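PDB 5H3K: Slr0280 protein from Synechocystis sp., which is of unknown function but carries a phosphodiester glycosidase (NAGPA-family) domain, and so may cleave sugar phosphodiesters. Local coordinates for residues A[522-534]-A[547-561]. Residues are numbered along the deposited sequence; the frame is centred on the assembly and turned at random.
Sequences SAFQQQRASRSAI and SHNRVGGAGASLGEF
R531 grips the carbonyl oxygen of A556 side-on, NE at 3.0 Å and NH2 at 3.1 Å from that single O atom. R531 NE and the backbone N of A529 approach from opposite faces of the carbonyl plane, while NH2 lies in it, on a lone pair; three donors thus share one acceptor and illustrate how a loop carbonyl can be fixed without regular sheet pairing. The backbone of R531 pairs with S547, N to O and O to N, both at 3.0 Å. With CG beside the backbone N, the bend at chi2 (-73°) turns the arginine back to A556 O, and its guanidinium is sandwiched between the methyl of A529 and the isobutyl group of L558. Nearby, S530 OG and H548 ND1 share a 2.7 Å hydrogen bond near the imidazole plane, while the other ring nitrogen, NE2, is hydrogen-bonded to D592.

Farther along 547-561, R550 takes E560 end-on, NH1 to OE1 (2.8 Å) and NH2 to OE2. The same NH1 also reaches G555 O, and R550 NE binds A554 O, tying the loop to the helix start. S557 CB covers one face of the R528 guanidinium, whose NE is joined through a water to E560 OE2.

Beyond these polar groups lies the packing: R531 CB sits over the centre of the F561 ring in a CH-pi contact (3.3 Å to the centroid), A533 CB touches the same ring at CE2 (3.5 Å), and L558 CD1 meets F524 CE1.

R531 and S547 stand at the open end of the beta-hairpin of strands 531-536 and 542-547, adjacent in an antiparallel sheet, whose outgoing loop enters helix 558-567 through the capping box of S557 and E560.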
loop_
_atom_site.group_PDB
_atom_site.type_symbol
_atom_site.label_atom_id
_atom_site.label_comp_id
_atom_site.label_asym_id
_atom_site.label_seq_id
_atom_site.Cartn_x
_atom_site.Cartn_y
_atom_site.Cartn_z
ATOM N N SER A 522 -22.603 -8.177 10.283
ATOM C CA SER A 522 -22.249 -9.036 11.407
ATOM C C SER A 522 -21.025 -9.866 11.067
ATOM O O SER A 522 -20.124 -10.032 11.898
ATOM C CB SER A 522 -23.404 -9.979 11.750
ATOM O OG SER A 522 -24.602 -9.257 11.933
ATOM N N ALA A 523 -21.004 -10.398 9.850
ATOM C CA ALA A 523 -19.882 -11.220 9.395
ATOM C C ALA A 523 -18.565 -10.436 9.421
ATOM O O ALA A 523 -17.526 -10.949 9.855
ATOM C CB ALA A 523 -20.156 -11.758 7.996
ATOM N N PHE A 524 -18.608 -9.195 8.940
ATOM C CA PHE A 524 -17.429 -8.338 8.941
ATOM C C PHE A 524 -16.967 -8.120 10.377
ATOM O O PHE A 524 -15.769 -8.169 10.678
ATOM C CB PHE A 524 -17.753 -7.003 8.265
ATOM C CG PHE A 524 -16.571 -6.074 8.141
ATOM C CD1 PHE A 524 -16.302 -5.138 9.131
ATOM C CD2 PHE A 524 -15.736 -6.131 7.029
ATOM C CE1 PHE A 524 -15.225 -4.263 9.017
ATOM C CE2 PHE A 524 -14.652 -5.266 6.904
ATOM C CZ PHE A 524 -14.392 -4.336 7.896
ATOM N N GLN A 525 -17.924 -7.912 11.273
ATOM C CA GLN A 525 -17.599 -7.590 12.658
ATOM C C GLN A 525 -16.968 -8.715 13.466
ATOM O O GLN A 525 -16.266 -8.450 14.439
ATOM C CB GLN A 525 -18.831 -7.063 13.394
ATOM C CG GLN A 525 -19.283 -5.712 12.901
ATOM C CD GLN A 525 -20.431 -5.139 13.714
ATOM O OE1 GLN A 525 -20.351 -5.039 14.947
ATOM N NE2 GLN A 525 -21.503 -4.748 13.028
ATOM N N GLN A 526 -17.216 -9.964 13.103
ATOM C CA GLN A 526 -16.660 -11.052 13.913
ATOM C C GLN A 526 -15.435 -11.671 13.255
ATOM O O GLN A 526 -14.838 -12.613 13.758
ATOM C CB GLN A 526 -17.725 -12.102 14.240
ATOM C CG GLN A 526 -18.479 -12.617 13.035
ATOM C CD GLN A 526 -19.787 -13.304 13.417
ATOM O OE1 GLN A 526 -20.494 -12.858 14.328
ATOM N NE2 GLN A 526 -20.114 -14.395 12.719
ATOM N N GLN A 527 -15.040 -11.095 12.134
ATOM C CA GLN A 527 -13.918 -11.607 11.374
ATOM C C GLN A 527 -12.559 -11.280 12.026
ATOM O O GLN A 527 -12.367 -10.190 12.584
ATOM C CB GLN A 527 -14.019 -11.020 9.970
ATOM C CG GLN A 527 -12.979 -11.437 8.982
ATOM C CD GLN A 527 -13.282 -10.860 7.612
ATOM O OE1 GLN A 527 -13.744 -9.717 7.496
ATOM N NE2 GLN A 527 -13.041 -11.650 6.567
ATOM N N ARG A 528 -11.639 -12.246 11.983
ATOM C CA ARG A 528 -10.232 -12.031 12.345
ATOM C C ARG A 528 -9.409 -11.951 11.057
ATOM O O ARG A 528 -9.508 -12.836 10.209
ATOM C CB ARG A 528 -9.719 -13.194 13.195
ATOM C CG ARG A 528 -9.844 -12.971 14.688
ATOM C CD ARG A 528 -11.261 -12.795 15.112
ATOM N NE ARG A 528 -11.373 -12.635 16.560
ATOM C CZ ARG A 528 -12.531 -12.474 17.188
ATOM N NH1 ARG A 528 -12.568 -12.333 18.509
ATOM N NH2 ARG A 528 -13.655 -12.454 16.485
ATOM N N ALA A 529 -8.607 -10.899 10.890
ATOM C CA ALA A 529 -7.952 -10.686 9.598
ATOM C C ALA A 529 -6.715 -9.805 9.672
ATOM O O ALA A 529 -6.485 -9.138 10.686
ATOM C CB ALA A 529 -8.960 -10.076 8.602
ATOM N N SER A 530 -5.940 -9.788 8.584
ATOM C CA SER A 530 -4.923 -8.760 8.385
ATOM C C SER A 530 -5.636 -7.414 8.431
ATOM O O SER A 530 -6.800 -7.309 8.026
ATOM C CB SER A 530 -4.219 -8.925 7.036
ATOM O OG SER A 530 -3.570 -10.190 6.966
ATOM N N ARG A 531 -4.957 -6.395 8.950
ATOM C CA ARG A 531 -5.536 -5.046 9.044
ATOM C C ARG A 531 -4.591 -3.940 8.565
ATOM O O ARG A 531 -3.361 -4.057 8.662
ATOM C CB ARG A 531 -5.969 -4.739 10.485
ATOM C CG ARG A 531 -6.900 -5.779 11.118
ATOM C CD ARG A 531 -8.323 -5.713 10.533
ATOM N NE ARG A 531 -9.140 -6.750 11.158
ATOM C CZ ARG A 531 -10.394 -7.037 10.832
ATOM N NH1 ARG A 531 -11.020 -6.349 9.882
ATOM N NH2 ARG A 531 -11.022 -8.023 11.473
ATOM N N SER A 532 -5.185 -2.878 8.032
ATOM C CA SER A 532 -4.452 -1.665 7.665
ATOM C C SER A 532 -5.094 -0.485 8.381
ATOM O O SER A 532 -6.301 -0.475 8.623
ATOM C CB SER A 532 -4.502 -1.416 6.148
ATOM O OG SER A 532 -3.809 -2.426 5.438
ATOM N N ALA A 533 -4.298 0.520 8.727
ATOM C CA ALA A 533 -4.855 1.730 9.315
ATOM C C ALA A 533 -4.021 2.940 8.969
ATOM O O ALA A 533 -2.833 2.825 8.631
ATOM C CB ALA A 533 -5.002 1.602 10.853
ATOM N N ILE A 534 -4.656 4.103 9.058
ATOM C CA ILE A 534 -3.937 5.365 9.087
ATOM C C ILE A 534 -4.302 6.076 10.383
ATOM O O ILE A 534 -5.483 6.137 10.761
ATOM C CB ILE A 534 -4.207 6.259 7.850
ATOM C CG1 ILE A 534 -3.421 7.572 7.972
ATOM C CG2 ILE A 534 -5.713 6.516 7.656
ATOM C CD1 ILE A 534 -3.302 8.309 6.668
ATOM N N SER A 547 -0.878 -4.954 10.029
ATOM C CA SER A 547 -0.738 -6.076 10.956
ATOM C C SER A 547 -1.246 -7.356 10.312
ATOM O O SER A 547 -2.171 -7.339 9.503
ATOM C CB SER A 547 -1.486 -5.818 12.263
ATOM O OG SER A 547 -2.884 -5.813 12.045
ATOM N N HIS A 548 -0.651 -8.484 10.673
ATOM C CA HIS A 548 -1.152 -9.754 10.148
ATOM C C HIS A 548 -1.529 -10.701 11.280
ATOM O O HIS A 548 -2.259 -10.291 12.186
ATOM C CB HIS A 548 -0.183 -10.321 9.106
ATOM C CG HIS A 548 -0.032 -9.420 7.910
ATOM N ND1 HIS A 548 -0.957 -9.396 6.890
ATOM C CD2 HIS A 548 0.899 -8.488 7.607
ATOM C CE1 HIS A 548 -0.587 -8.496 5.988
ATOM N NE2 HIS A 548 0.531 -7.931 6.397
ATOM N N ASN A 549 -1.084 -11.951 11.243
ATOM C CA ASN A 549 -1.477 -12.897 12.292
ATOM C C ASN A 549 -0.695 -12.664 13.564
ATOM O O ASN A 549 0.501 -12.332 13.514
ATOM C CB ASN A 549 -1.238 -14.343 11.839
ATOM C CG ASN A 549 -2.175 -14.765 10.726
ATOM O OD1 ASN A 549 -3.153 -15.472 10.958
ATOM N ND2 ASN A 549 -1.881 -14.328 9.510
ATOM N N ARG A 550 -1.353 -12.841 14.704
ATOM C CA ARG A 550 -0.641 -12.831 15.975
ATOM C C ARG A 550 0.238 -14.078 16.034
ATOM O O ARG A 550 -0.004 -15.067 15.318
ATOM C CB ARG A 550 -1.616 -12.784 17.157
ATOM C CG ARG A 550 -2.267 -14.131 17.501
ATOM C CD ARG A 550 -3.543 -13.938 18.314
ATOM N NE ARG A 550 -4.633 -13.388 17.498
ATOM C CZ ARG A 550 -5.714 -12.780 17.988
ATOM N NH1 ARG A 550 -6.644 -12.315 17.164
ATOM N NH2 ARG A 550 -5.863 -12.625 19.296
ATOM N N VAL A 551 1.282 -14.026 16.855
ATOM C CA VAL A 551 2.152 -15.188 17.014
ATOM C C VAL A 551 1.311 -16.369 17.485
ATOM O O VAL A 551 0.683 -16.312 18.543
ATOM C CB VAL A 551 3.318 -14.908 17.990
ATOM C CG1 VAL A 551 4.159 -16.171 18.206
ATOM C CG2 VAL A 551 4.190 -13.773 17.459
ATOM N N GLY A 552 1.261 -17.415 16.660
ATOM C CA GLY A 552 0.545 -18.641 16.984
ATOM C C GLY A 552 -0.972 -18.553 16.962
ATOM O O GLY A 552 -1.649 -19.337 17.619
ATOM N N GLY A 553 -1.518 -17.601 16.209
ATOM C CA GLY A 553 -2.952 -17.398 16.198
ATOM C C GLY A 553 -3.430 -16.634 14.975
ATOM O O GLY A 553 -2.706 -16.517 13.986
ATOM N N ALA A 554 -4.650 -16.115 15.045
ATOM C CA ALA A 554 -5.270 -15.450 13.902
ATOM C C ALA A 554 -4.935 -13.957 13.813
ATOM O O ALA A 554 -4.248 -13.395 14.684
ATOM C CB ALA A 554 -6.777 -15.658 13.935
ATOM N N GLY A 555 -5.424 -13.319 12.749
ATOM C CA GLY A 555 -5.307 -11.874 12.604
ATOM C C GLY A 555 -6.207 -11.193 13.624
ATOM O O GLY A 555 -6.976 -11.855 14.325
ATOM N N ALA A 556 -6.111 -9.872 13.721
ATOM C CA ALA A 556 -6.844 -9.135 14.750
ATOM C C ALA A 556 -8.316 -8.980 14.406
ATOM O O ALA A 556 -8.671 -8.855 13.241
ATOM C CB ALA A 556 -6.215 -7.755 14.967
ATOM N N SER A 557 -9.171 -8.989 15.431
ATOM C CA SER A 557 -10.535 -8.502 15.307
ATOM C C SER A 557 -10.473 -6.982 15.261
ATOM O O SER A 557 -9.414 -6.404 15.498
ATOM C CB SER A 557 -11.383 -8.935 16.507
ATOM O OG SER A 557 -10.942 -8.281 17.689
ATOM N N LEU A 558 -11.593 -6.330 14.954
ATOM C CA LEU A 558 -11.618 -4.859 14.945
ATOM C C LEU A 558 -11.272 -4.265 16.321
ATOM O O LEU A 558 -10.537 -3.275 16.415
ATOM C CB LEU A 558 -12.974 -4.324 14.457
ATOM C CG LEU A 558 -13.357 -4.587 12.998
ATOM C CD1 LEU A 558 -14.840 -4.257 12.801
ATOM C CD2 LEU A 558 -12.482 -3.769 12.051
ATOM N N GLY A 559 -11.801 -4.860 17.389
ATOM C CA GLY A 559 -11.501 -4.389 18.731
ATOM C C GLY A 559 -10.039 -4.551 19.107
ATOM O O GLY A 559 -9.433 -3.662 19.728
ATOM N N GLU A 560 -9.476 -5.704 18.751
ATOM C CA GLU A 560 -8.055 -5.962 18.960
ATOM C C GLU A 560 -7.184 -4.983 18.188
ATOM O O GLU A 560 -6.186 -4.490 18.715
ATOM C CB GLU A 560 -7.709 -7.408 18.597
ATOM C CG GLU A 560 -8.250 -8.407 19.626
ATOM C CD GLU A 560 -8.182 -9.858 19.167
ATOM O OE1 GLU A 560 -8.164 -10.101 17.933
ATOM O OE2 GLU A 560 -8.172 -10.761 20.048
ATOM N N PHE A 561 -7.562 -4.700 16.942
ATOM C CA PHE A 561 -6.796 -3.767 16.129
ATOM C C PHE A 561 -6.826 -2.368 16.754
ATOM O O PHE A 561 -5.807 -1.687 16.785
ATOM C CB PHE A 561 -7.313 -3.752 14.680
ATOM C CG PHE A 561 -6.399 -3.036 13.708
ATOM C CD1 PHE A 561 -5.021 -3.230 13.750
ATOM C CD2 PHE A 561 -6.929 -2.187 12.740
ATOM C CE1 PHE A 561 -4.165 -2.569 12.852
ATOM C CE2 PHE A 561 -6.095 -1.536 11.832
ATOM C CZ PHE A 561 -4.710 -1.718 11.888
HETATM O O HOH W 1 -13.699 -8.098 13.960
HETATM O O HOH W 2 -6.916 -14.674 10.434
HETATM O O HOH W 3 -9.646 -12.949 18.982
#